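Long-range contacts in kappa-carrageenase (PDB 1DYP), which hydrolyses internal beta-1,4 linkages between galactose 4-sulfate and 3,6-anhydrogalactose in kappa-carrageenan, here represented by its family 16 catalytic domain: residues 63-68 and 77-82; 70-75 and 244-249; 180-185 and 211-216; 193-198 and 206-211. The protein carries 1 engineered substitution. All blocks are in the same frame, centred on the assembly; numbering follows the deposited sequence.

Interaction 1: residues 63-68 and 77-82; sequences SHQRTF and VANYPL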
# COMPACT_ATOMS: atom_id res chain seq x y z
N SER A 63 7.98 14.88 15.85
CA SER A 63 7.52 16.19 15.42
C SER A 63 8.45 16.74 14.36
O SER A 63 9.67 16.59 14.43
CB SER A 63 7.46 17.15 16.59
OG SER A 63 6.51 16.72 17.54
N HIS A 64 7.86 17.38 13.36
CA HIS A 64 8.62 17.98 12.28
C HIS A 64 7.66 18.82 11.46
O HIS A 64 6.47 18.89 11.77
CB HIS A 64 9.25 16.90 11.39
CG HIS A 64 8.26 16.07 10.64
ND1 HIS A 64 7.45 15.13 11.25
CD2 HIS A 64 7.96 16.02 9.32
CE1 HIS A 64 6.70 14.55 10.33
NE2 HIS A 64 6.98 15.07 9.15
N GLN A 65 8.18 19.48 10.44
CA GLN A 65 7.35 20.29 9.58
C GLN A 65 7.75 20.06 8.14
O GLN A 65 8.87 19.63 7.86
CB GLN A 65 7.48 21.78 9.91
CG GLN A 65 8.90 22.33 9.84
CD GLN A 65 9.45 22.42 8.43
OE1 GLN A 65 10.66 22.30 8.22
NE2 GLN A 65 8.58 22.64 7.45
N ARG A 66 6.82 20.32 7.24
CA ARG A 66 7.07 20.20 5.81
C ARG A 66 5.93 20.89 5.10
O ARG A 66 4.89 21.17 5.70
CB ARG A 66 7.15 18.73 5.37
CG ARG A 66 5.86 17.92 5.47
CD ARG A 66 5.98 16.68 4.58
NE ARG A 66 4.93 15.69 4.78
CZ ARG A 66 3.68 15.78 4.32
NH1 ARG A 66 3.30 16.85 3.63
NH2 ARG A 66 2.82 14.79 4.53
N THR A 67 6.12 21.18 3.82
CA THR A 67 5.05 21.80 3.06
C THR A 67 3.94 20.76 3.04
O THR A 67 4.19 19.57 2.85
CB THR A 67 5.49 22.16 1.64
OG1 THR A 67 6.37 23.29 1.69
CG2 THR A 67 4.30 22.52 0.78
N PHE A 68 2.71 21.22 3.26
CA PHE A 68 1.56 20.34 3.32
C PHE A 68 0.44 20.82 2.40
O PHE A 68 0.12 22.01 2.39
CB PHE A 68 1.07 20.31 4.77
CG PHE A 68 -0.18 19.51 4.99
CD1 PHE A 68 -0.14 18.12 5.06
CD2 PHE A 68 -1.40 20.15 5.18
CE1 PHE A 68 -1.29 17.38 5.33
CE2 PHE A 68 -2.56 19.42 5.45
CZ PHE A 68 -2.50 18.03 5.52
N VAL A 77 0.52 24.65 2.30
CA VAL A 77 0.83 25.35 3.54
C VAL A 77 2.29 25.09 3.92
O VAL A 77 2.70 23.94 4.08
CB VAL A 77 -0.08 24.88 4.70
CG1 VAL A 77 0.26 25.64 5.97
CG2 VAL A 77 -1.54 25.10 4.32
N ALA A 78 3.06 26.16 4.07
CA ALA A 78 4.47 26.04 4.43
C ALA A 78 4.64 25.75 5.92
O ALA A 78 3.80 26.10 6.74
CB ALA A 78 5.21 27.32 4.07
N ASN A 79 5.76 25.10 6.25
CA ASN A 79 6.08 24.77 7.64
C ASN A 79 4.90 24.18 8.40
O ASN A 79 4.64 24.57 9.54
CB ASN A 79 6.58 26.02 8.37
CG ASN A 79 7.74 26.68 7.66
OD1 ASN A 79 8.60 26.00 7.10
ND2 ASN A 79 7.79 28.00 7.70
N TYR A 80 4.20 23.25 7.78
CA TYR A 80 3.04 22.62 8.41
C TYR A 80 3.52 21.59 9.43
O TYR A 80 4.25 20.66 9.09
CB TYR A 80 2.16 21.96 7.35
CG TYR A 80 0.81 21.52 7.85
CD1 TYR A 80 0.63 20.25 8.40
CD2 TYR A 80 -0.29 22.37 7.77
CE1 TYR A 80 -0.62 19.83 8.85
CE2 TYR A 80 -1.54 21.96 8.22
CZ TYR A 80 -1.70 20.69 8.76
OH TYR A 80 -2.94 20.29 9.19
N PRO A 81 3.11 21.74 10.70
CA PRO A 81 3.52 20.79 11.73
C PRO A 81 2.87 19.41 11.63
O PRO A 81 1.65 19.29 11.53
CB PRO A 81 3.17 21.51 13.02
CG PRO A 81 1.96 22.30 12.64
CD PRO A 81 2.33 22.85 11.28
N LEU A 82 3.71 18.38 11.65
CA LEU A 82 3.25 17.00 11.62
C LEU A 82 3.86 16.33 12.84
O LEU A 82 4.82 16.84 13.42
CB LEU A 82 3.66 16.30 10.32
CG LEU A 82 2.96 16.88 9.09
CD1 LEU A 82 3.41 16.13 7.84
CD2 LEU A 82 1.44 16.77 9.26
O HOH W 1 7.63 24.76 3.84
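F68 and Y80 lie ring on ring, face to face, with centroids 4.0 Å apart and planes only 18° from parallel. Both side chains leave the same face of the hairpin, each with CG anti to its backbone N, and the rings overlap. Y80 CE1 sits over the middle of the F68 ring and F68 CD2 over the middle of the Y80 ring, and the two CB atoms are just 3.3 Å apart. L82 packs against two polar flat groups: its CD1 lies over one face of the R66 guanidinium, toward the rim, 3.4 Å from R66 NE, and its CB comes to 3.5 Å from H64 CE1.

The backbones form an antiparallel hairpin of the jelly-roll-type family 16 fold. H64-L82, R66-Y80 and F68-V77 are its hydrogen-bonded pairs, and the shift of one residue between the last two is a beta bulge, where the 77-82 chain turns a corner at A78 and N79. Among the bonds, L82 N to H64 O is nearly straight (2.8 Å, 179°).

Polar side chains work around these pairs. R66 NH1 donates to T67 O in the guanidinium plane, while NH2 reaches W41 O; H64 NE2 bonds S42 OG, so both residues also hold the neighbouring 39-42 region. On the other face, Q65 NE2 packs 3.3 Å from N79 CA, and a water joins T67 OG1 to N79 N at the bulge.

Interaction 2: residues 70-75 and 244-249; sequences DGCNQQ and QFYPSA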
# COMPACT_ATOMS: atom_id res chain seq x y z
N ASP A 70 -3.16 21.37 1.68
CA ASP A 70 -4.43 21.50 2.38
C ASP A 70 -5.51 21.48 1.31
O ASP A 70 -5.99 22.53 0.87
CB ASP A 70 -4.42 22.82 3.16
CG ASP A 70 -5.73 23.11 3.86
OD1 ASP A 70 -6.64 22.26 3.86
OD2 ASP A 70 -5.83 24.22 4.43
N GLY A 71 -5.87 20.28 0.88
CA GLY A 71 -6.88 20.10 -0.15
C GLY A 71 -8.20 20.78 0.10
O GLY A 71 -8.81 21.33 -0.82
N CYS A 72 -8.67 20.74 1.34
CA CYS A 72 -9.94 21.37 1.67
C CYS A 72 -9.94 22.84 1.26
O CYS A 72 -10.95 23.36 0.78
CB CYS A 72 -10.22 21.26 3.16
SG CYS A 72 -10.61 19.59 3.76
N ASN A 73 -8.81 23.51 1.46
CA ASN A 73 -8.69 24.91 1.11
C ASN A 73 -7.94 25.14 -0.19
O ASN A 73 -7.67 26.29 -0.56
CB ASN A 73 -8.02 25.68 2.25
CG ASN A 73 -8.91 25.80 3.47
OD1 ASN A 73 -10.01 26.36 3.39
ND2 ASN A 73 -8.46 25.29 4.61
N GLN A 74 -7.62 24.06 -0.89
CA GLN A 74 -6.91 24.14 -2.16
C GLN A 74 -5.69 25.05 -2.04
O GLN A 74 -5.50 25.97 -2.83
CB GLN A 74 -7.84 24.67 -3.26
CG GLN A 74 -8.97 23.71 -3.60
CD GLN A 74 -8.47 22.43 -4.25
OE1 GLN A 74 -7.95 22.45 -5.36
NE2 GLN A 74 -8.61 21.32 -3.54
N GLN A 75 -4.86 24.77 -1.04
CA GLN A 75 -3.67 25.58 -0.81
C GLN A 75 -2.53 24.78 -0.21
O GLN A 75 -2.74 23.86 0.58
CB GLN A 75 -4.01 26.72 0.15
CG GLN A 75 -4.45 26.22 1.52
CD GLN A 75 -4.80 27.34 2.48
OE1 GLN A 75 -4.89 28.50 2.09
NE2 GLN A 75 -5.01 26.99 3.75
N GLN A 244 -8.30 13.35 1.69
CA GLN A 244 -6.95 13.28 2.23
C GLN A 244 -6.96 13.26 3.75
O GLN A 244 -7.99 13.55 4.37
CB GLN A 244 -6.13 14.49 1.78
CG GLN A 244 -6.57 15.78 2.48
CD GLN A 244 -5.64 16.94 2.22
OE1 GLN A 244 -5.65 17.52 1.14
NE2 GLN A 244 -4.83 17.28 3.22
N PHE A 245 -5.82 12.91 4.33
CA PHE A 245 -5.70 12.88 5.78
C PHE A 245 -5.26 14.23 6.31
O PHE A 245 -4.61 15.02 5.61
CB PHE A 245 -4.66 11.84 6.22
CG PHE A 245 -5.13 10.42 6.14
CD1 PHE A 245 -6.16 9.97 6.95
CD2 PHE A 245 -4.52 9.53 5.26
CE1 PHE A 245 -6.58 8.64 6.89
CE2 PHE A 245 -4.94 8.20 5.19
CZ PHE A 245 -5.97 7.76 6.01
N TYR A 246 -5.63 14.48 7.55
CA TYR A 246 -5.26 15.68 8.28
C TYR A 246 -4.90 15.16 9.66
O TYR A 246 -5.39 14.11 10.08
CB TYR A 246 -6.43 16.66 8.40
CG TYR A 246 -6.66 17.50 7.16
CD1 TYR A 246 -7.35 16.99 6.07
CD2 TYR A 246 -6.15 18.80 7.08
CE1 TYR A 246 -7.55 17.76 4.93
CE2 TYR A 246 -6.34 19.58 5.94
CZ TYR A 246 -7.04 19.05 4.87
OH TYR A 246 -7.24 19.81 3.74
N PRO A 247 -4.00 15.85 10.37
CA PRO A 247 -3.65 15.35 11.70
C PRO A 247 -4.78 15.60 12.69
O PRO A 247 -5.56 16.54 12.53
CB PRO A 247 -2.39 16.15 12.04
CG PRO A 247 -2.60 17.44 11.32
CD PRO A 247 -3.19 17.02 10.00
N SER A 248 -4.89 14.75 13.70
CA SER A 248 -5.91 14.93 14.73
C SER A 248 -5.19 15.58 15.90
O SER A 248 -4.01 15.90 15.80
CB SER A 248 -6.49 13.59 15.17
OG SER A 248 -5.55 12.87 15.95
N ALA A 249 -5.90 15.75 17.02
CA ALA A 249 -5.30 16.36 18.20
C ALA A 249 -4.58 15.31 19.05
O ALA A 249 -3.92 15.65 20.03
CB ALA A 249 -6.37 17.06 19.02
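The turn linking strands 54-70 and 75-95 is pinned to strand 244-247 by two side chains of that strand, Y246 and Q244. Y246 OH does double duty: it donates to D70 OD1 at 2.5 Å, a short bond, and accepts from C72 N at 2.9 Å. OD1 lies at the edge of the phenol ring, in its plane, and offers its anti lone pair, with the carboxylate turned 83° from the ring. D70 CG is anti to the backbone N (chi1 176°), which carries the carboxylate carbon toward the phenol.

The other carboxylate oxygen serves the turn itself. N73 ND2 meets D70 OD2 on the syn side and Q75 NE2 on the anti side, both from the same face of the carboxylate, so one aspartate ties the turn together and receives the tyrosine. Such donors would be expected to favour its ionised form. Q244 OE1 takes the G71 N-H at 2.8 Å, with the donor standing above the amide carbonyl plane, and Q244 NE2, which bonds W69 O, lies above the rim of one face of the Y246 ring. C72 SG, 3.8 Å from Y246 CE1, makes an oblique sulfur-aromatic contact.

A G1 beta bulge setting Q74 and Q75 against D70 starts strand 75-95. The C72-C242 disulfide bonds the same turn to the short 238-241/244-247 hairpin, whose Y246 and P247 pack in turn on Y80.

Interaction 3: residues 180-185 and 211-216; sequences NGYHLP and EIVGEK. With CD (cadmium ion), chain B.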
# COMPACT_ATOMS: atom_id res chain seq x y z
N ASN A 180 -12.85 -4.67 -1.21
CA ASN A 180 -12.91 -6.07 -0.79
C ASN A 180 -12.59 -6.04 0.69
O ASN A 180 -11.43 -5.86 1.07
CB ASN A 180 -11.87 -6.95 -1.49
CG ASN A 180 -12.13 -7.13 -2.96
OD1 ASN A 180 -13.09 -7.79 -3.37
ND2 ASN A 180 -11.27 -6.55 -3.78
N GLY A 181 -13.61 -6.18 1.53
CA GLY A 181 -13.40 -6.18 2.97
C GLY A 181 -13.31 -7.62 3.41
O GLY A 181 -14.01 -8.48 2.87
N TYR A 182 -12.46 -7.91 4.39
CA TYR A 182 -12.29 -9.28 4.85
C TYR A 182 -12.07 -9.38 6.35
O TYR A 182 -11.38 -8.55 6.94
CB TYR A 182 -11.10 -9.90 4.12
CG TYR A 182 -10.81 -11.35 4.45
CD1 TYR A 182 -11.72 -12.36 4.15
CD2 TYR A 182 -9.58 -11.72 5.00
CE1 TYR A 182 -11.42 -13.70 4.38
CE2 TYR A 182 -9.26 -13.06 5.23
CZ TYR A 182 -10.19 -14.04 4.92
OH TYR A 182 -9.86 -15.36 5.10
N HIS A 183 -12.68 -10.39 6.95
CA HIS A 183 -12.50 -10.62 8.37
C HIS A 183 -11.45 -11.72 8.48
O HIS A 183 -11.72 -12.88 8.16
CB HIS A 183 -13.81 -11.05 9.03
CG HIS A 183 -13.69 -11.29 10.50
ND1 HIS A 183 -13.31 -12.50 11.03
CD2 HIS A 183 -13.83 -10.45 11.55
CE1 HIS A 183 -13.22 -12.40 12.34
NE2 HIS A 183 -13.53 -11.16 12.69
N LEU A 184 -10.25 -11.34 8.90
CA LEU A 184 -9.15 -12.29 9.02
C LEU A 184 -9.43 -13.36 10.06
O LEU A 184 -10.02 -13.09 11.11
CB LEU A 184 -7.86 -11.55 9.39
CG LEU A 184 -7.35 -10.49 8.41
CD1 LEU A 184 -6.30 -9.62 9.09
CD2 LEU A 184 -6.77 -11.18 7.19
N PRO A 185 -9.02 -14.61 9.79
CA PRO A 185 -9.23 -15.70 10.74
C PRO A 185 -8.09 -15.76 11.76
O PRO A 185 -7.87 -16.78 12.40
CB PRO A 185 -9.28 -16.93 9.84
CG PRO A 185 -8.29 -16.59 8.78
CD PRO A 185 -8.62 -15.14 8.47
N GLU A 211 -6.04 -18.27 0.80
CA GLU A 211 -7.47 -18.15 0.55
C GLU A 211 -7.81 -16.92 -0.28
O GLU A 211 -7.21 -15.86 -0.09
CB GLU A 211 -8.22 -18.08 1.88
CG GLU A 211 -8.08 -19.33 2.72
CD GLU A 211 -8.74 -20.52 2.06
OE1 GLU A 211 -9.98 -20.51 1.93
OE2 GLU A 211 -8.02 -21.46 1.66
N ILE A 212 -8.76 -17.06 -1.20
CA ILE A 212 -9.16 -15.92 -2.02
C ILE A 212 -10.09 -15.05 -1.18
O ILE A 212 -11.12 -15.51 -0.70
CB ILE A 212 -9.91 -16.38 -3.30
CG1 ILE A 212 -8.95 -17.16 -4.21
CG2 ILE A 212 -10.48 -15.17 -4.04
CD1 ILE A 212 -9.58 -17.70 -5.48
N VAL A 213 -9.70 -13.79 -1.00
CA VAL A 213 -10.49 -12.87 -0.18
C VAL A 213 -11.06 -11.71 -0.99
O VAL A 213 -11.76 -10.85 -0.45
CB VAL A 213 -9.65 -12.29 0.97
CG1 VAL A 213 -9.03 -13.43 1.77
CG2 VAL A 213 -8.57 -11.37 0.43
N GLY A 214 -10.75 -11.69 -2.27
CA GLY A 214 -11.27 -10.62 -3.10
C GLY A 214 -11.08 -10.88 -4.58
O GLY A 214 -10.17 -11.61 -4.98
N GLU A 215 -11.97 -10.33 -5.38
CA GLU A 215 -11.89 -10.44 -6.83
C GLU A 215 -12.69 -9.31 -7.44
O GLU A 215 -13.81 -9.04 -7.02
CB GLU A 215 -12.43 -11.77 -7.37
CG GLU A 215 -12.26 -11.84 -8.90
CD GLU A 215 -12.89 -13.06 -9.56
OE1 GLU A 215 -13.89 -13.58 -9.03
OE2 GLU A 215 -12.40 -13.47 -10.63
N LYS A 216 -12.09 -8.66 -8.43
CA LYS A 216 -12.73 -7.56 -9.13
C LYS A 216 -12.32 -7.64 -10.59
O LYS A 216 -11.33 -8.29 -10.92
CB LYS A 216 -12.24 -6.21 -8.59
CG LYS A 216 -12.51 -5.95 -7.12
CD LYS A 216 -13.99 -5.82 -6.84
CE LYS A 216 -14.21 -5.42 -5.39
NZ LYS A 216 -15.65 -5.50 -4.98
CD CD B . -14.35 -14.69 -11.13
O HOH W 2 -15.79 -8.38 -5.09
O HOH W 3 -13.84 -9.12 0.31
O HOH W 4 -13.29 -16.62 -10.29
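V213 CG1 sits squarely over the Y182 ring, 3.4 Å from its centroid and 9° off the normal, a CH-pi contact in which the methyl carbon lies over the ring centre. The valine and tyrosine side chains meet at about a right angle; Y182 CG, anti to the backbone N (chi1 -179°), comes within 3.8 Å of V213 CB. Farther along, the N180 and K216 side chains run antiparallel alongside one another, bringing N180 OD1 to 3.3 Å from K216 CE. The same oxygen lies 3.4 Å from G214 CA and accepts a weak bond from E215 N. G214 has no side chain at the place where the N180 amide lies against it.

Two waters fill in between the segments. One donates to both G181 O and V213 O. The other donates to E215 O and N180 OD1 and accepts from K216 NZ.

No backbone hydrogen bond joins the two strands directly: in this family 16 beta sandwich, strand 181-183 pairs with strand 151-162, whereas strand 211-217 pairs with strand 203-208. A classic beta bulge puts V213 and G214 together opposite W206 of strand 203-208.

Further out, N180 ND2 donates to H154 O and N180 N to D155 OD1. K216 NZ is held by the carbonyls of P175 and Q176 in the short helix 175-178 and of H179 just after it. The side chain of N180 is about 8 Å from that of the active-site residue D139. E215, with CB directed away from 180-185, chelates a cadmium ion through OE1 and OE2, both at 2.4 Å.

Interaction 4: residues 193-198 and 206-211; sequences HTYGVN and WYVDGE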
# COMPACT_ATOMS: atom_id res chain seq x y z
N HIS A 193 2.08 -13.58 7.89
CA HIS A 193 1.02 -14.13 7.05
C HIS A 193 1.30 -13.67 5.63
O HIS A 193 2.00 -12.68 5.42
CB HIS A 193 -0.33 -13.64 7.55
CG HIS A 193 -0.65 -14.11 8.93
ND1 HIS A 193 -1.25 -15.33 9.18
CD2 HIS A 193 -0.36 -13.57 10.14
CE1 HIS A 193 -1.31 -15.52 10.49
NE2 HIS A 193 -0.77 -14.48 11.09
N THR A 194 0.77 -14.40 4.66
CA THR A 194 1.01 -14.06 3.27
C THR A 194 -0.16 -13.34 2.65
O THR A 194 -1.31 -13.76 2.75
CB THR A 194 1.32 -15.32 2.45
OG1 THR A 194 0.18 -16.18 2.41
CG2 THR A 194 2.49 -16.07 3.07
N TYR A 195 0.15 -12.22 2.00
CA TYR A 195 -0.83 -11.38 1.35
C TYR A 195 -0.45 -11.30 -0.12
O TYR A 195 0.64 -10.85 -0.46
CB TYR A 195 -0.81 -10.00 1.99
CG TYR A 195 -1.16 -10.05 3.46
CD1 TYR A 195 -2.49 -10.06 3.88
CD2 TYR A 195 -0.17 -10.13 4.43
CE1 TYR A 195 -2.82 -10.16 5.23
CE2 TYR A 195 -0.48 -10.23 5.79
CZ TYR A 195 -1.82 -10.25 6.18
OH TYR A 195 -2.14 -10.35 7.51
N GLY A 196 -1.35 -11.74 -0.99
CA GLY A 196 -1.02 -11.71 -2.40
C GLY A 196 -2.14 -11.25 -3.29
O GLY A 196 -3.29 -11.13 -2.88
N VAL A 197 -1.79 -10.98 -4.54
CA VAL A 197 -2.77 -10.57 -5.52
C VAL A 197 -2.31 -11.02 -6.89
O VAL A 197 -1.12 -10.97 -7.21
CB VAL A 197 -2.98 -9.03 -5.51
CG1 VAL A 197 -1.75 -8.33 -6.07
CG2 VAL A 197 -4.22 -8.68 -6.32
N ASN A 198 -3.25 -11.51 -7.68
CA ASN A 198 -2.94 -11.93 -9.03
C ASN A 198 -3.60 -10.90 -9.92
O ASN A 198 -4.81 -10.69 -9.85
CB ASN A 198 -3.49 -13.32 -9.33
CG ASN A 198 -3.03 -13.82 -10.68
OD1 ASN A 198 -1.90 -13.57 -11.09
ND2 ASN A 198 -3.90 -14.55 -11.38
N TRP A 206 -7.38 -11.33 -4.92
CA TRP A 206 -6.60 -11.17 -3.69
C TRP A 206 -6.57 -12.44 -2.85
O TRP A 206 -7.56 -13.17 -2.78
CB TRP A 206 -7.18 -10.04 -2.85
CG TRP A 206 -6.99 -8.64 -3.38
CD1 TRP A 206 -6.10 -7.72 -2.92
CD2 TRP A 206 -7.78 -7.98 -4.38
NE1 TRP A 206 -6.29 -6.51 -3.54
CE2 TRP A 206 -7.32 -6.64 -4.44
CE3 TRP A 206 -8.83 -8.37 -5.21
CZ2 TRP A 206 -7.88 -5.69 -5.31
CZ3 TRP A 206 -9.40 -7.42 -6.08
CH2 TRP A 206 -8.92 -6.10 -6.12
N TYR A 207 -5.45 -12.66 -2.18
CA TYR A 207 -5.26 -13.83 -1.34
C TYR A 207 -4.68 -13.50 0.03
O TYR A 207 -3.91 -12.56 0.17
CB TYR A 207 -4.29 -14.82 -2.00
CG TYR A 207 -4.67 -15.28 -3.39
CD1 TYR A 207 -4.50 -14.45 -4.49
CD2 TYR A 207 -5.18 -16.56 -3.59
CE1 TYR A 207 -4.84 -14.88 -5.77
CE2 TYR A 207 -5.52 -17.00 -4.87
CZ TYR A 207 -5.35 -16.16 -5.96
OH TYR A 207 -5.67 -16.60 -7.22
N VAL A 208 -5.08 -14.28 1.02
CA VAL A 208 -4.56 -14.15 2.38
C VAL A 208 -4.33 -15.58 2.85
O VAL A 208 -5.27 -16.36 2.96
CB VAL A 208 -5.55 -13.44 3.33
CG1 VAL A 208 -4.99 -13.45 4.75
CG2 VAL A 208 -5.77 -12.01 2.87
N ASP A 209 -3.07 -15.92 3.11
CA ASP A 209 -2.72 -17.27 3.54
C ASP A 209 -3.32 -18.32 2.61
O ASP A 209 -3.84 -19.35 3.06
CB ASP A 209 -3.15 -17.51 4.99
CG ASP A 209 -2.21 -16.86 6.00
OD1 ASP A 209 -1.11 -16.42 5.61
OD2 ASP A 209 -2.57 -16.79 7.19
N GLY A 210 -3.27 -18.05 1.31
CA GLY A 210 -3.77 -18.99 0.32
C GLY A 210 -5.24 -18.92 -0.04
O GLY A 210 -5.65 -19.45 -1.08
N GLU A 211 -6.04 -18.27 0.80
CA GLU A 211 -7.47 -18.15 0.55
C GLU A 211 -7.81 -16.92 -0.28
O GLU A 211 -7.21 -15.86 -0.09
CB GLU A 211 -8.22 -18.08 1.88
CG GLU A 211 -8.08 -19.33 2.72
CD GLU A 211 -8.74 -20.52 2.06
OE1 GLU A 211 -9.98 -20.51 1.93
OE2 GLU A 211 -8.02 -21.46 1.66
O HOH W 5 -1.83 -15.75 0.30
O HOH W 6 -6.08 -15.81 -9.79
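D209 receives two donors from the start of strand 193-199, one on each carboxylate oxygen. H193 ND1 bonds OD2 at 2.8 Å (164°), in the imidazole plane and on the syn lone pair, although ring and carboxylate are turned 40° against each other. T194 N reaches OD1 at 2.9 Å, nearly along its C-O axis. D209 N returns a bond to T194 O, and a water links T194 OG1 to G210 N.

Backbone bonds carry the rest of this antiparallel hairpin. G196 and Y207 form its hydrogen-bonded pair, with Y207 N 2.7 Å from G196 O; Y195-V208 and V197-W206 are the non-hydrogen-bonded pairs beside it. Beyond V208 a type I' turn, with D209 and G210 at its corners, leads the chain into strand 211-217.

Apolar contacts gather on the side of Y195, V197, W206 and V208. V197 CG2, anti to the backbone N, lies over the five-membered ring of W206, 3.9 Å from its centroid and 4° off the normal. Next along the strands, V208 CG2 touches Y195 CD1 at 3.9 Å. Y207, on the other side, turns its ring edge to G196 O, and a water joins its OH to N198 ND2.

W206 NE1 donates to the main-chain O of D139, an active-site residue, which joins this hairpin to the end of strand 133-139. At the other end H193 NE2 gives its hydrogen to N190 O; with both ring nitrogens donating, H193 is probably protonated, its positive charge offset by D209.

From the N terminus, interaction 1 closes first, joining strands 54-70 and 75-95 across a short hairpin. The tip of that hairpin belongs to interaction 2, whose second segment comes 169 residues later, so the segments of interactions 1 and 2 alternate along the chain and cross. They also touch: F68 and Y80 pack against 244-247. Inside the long loop closed by interaction 2 lies interaction 3, and within that one interaction 4, a hairpin sharing E211 with it. These two contacts lie across the chain's centre from interaction 1, their centres each about 37 Å from its own.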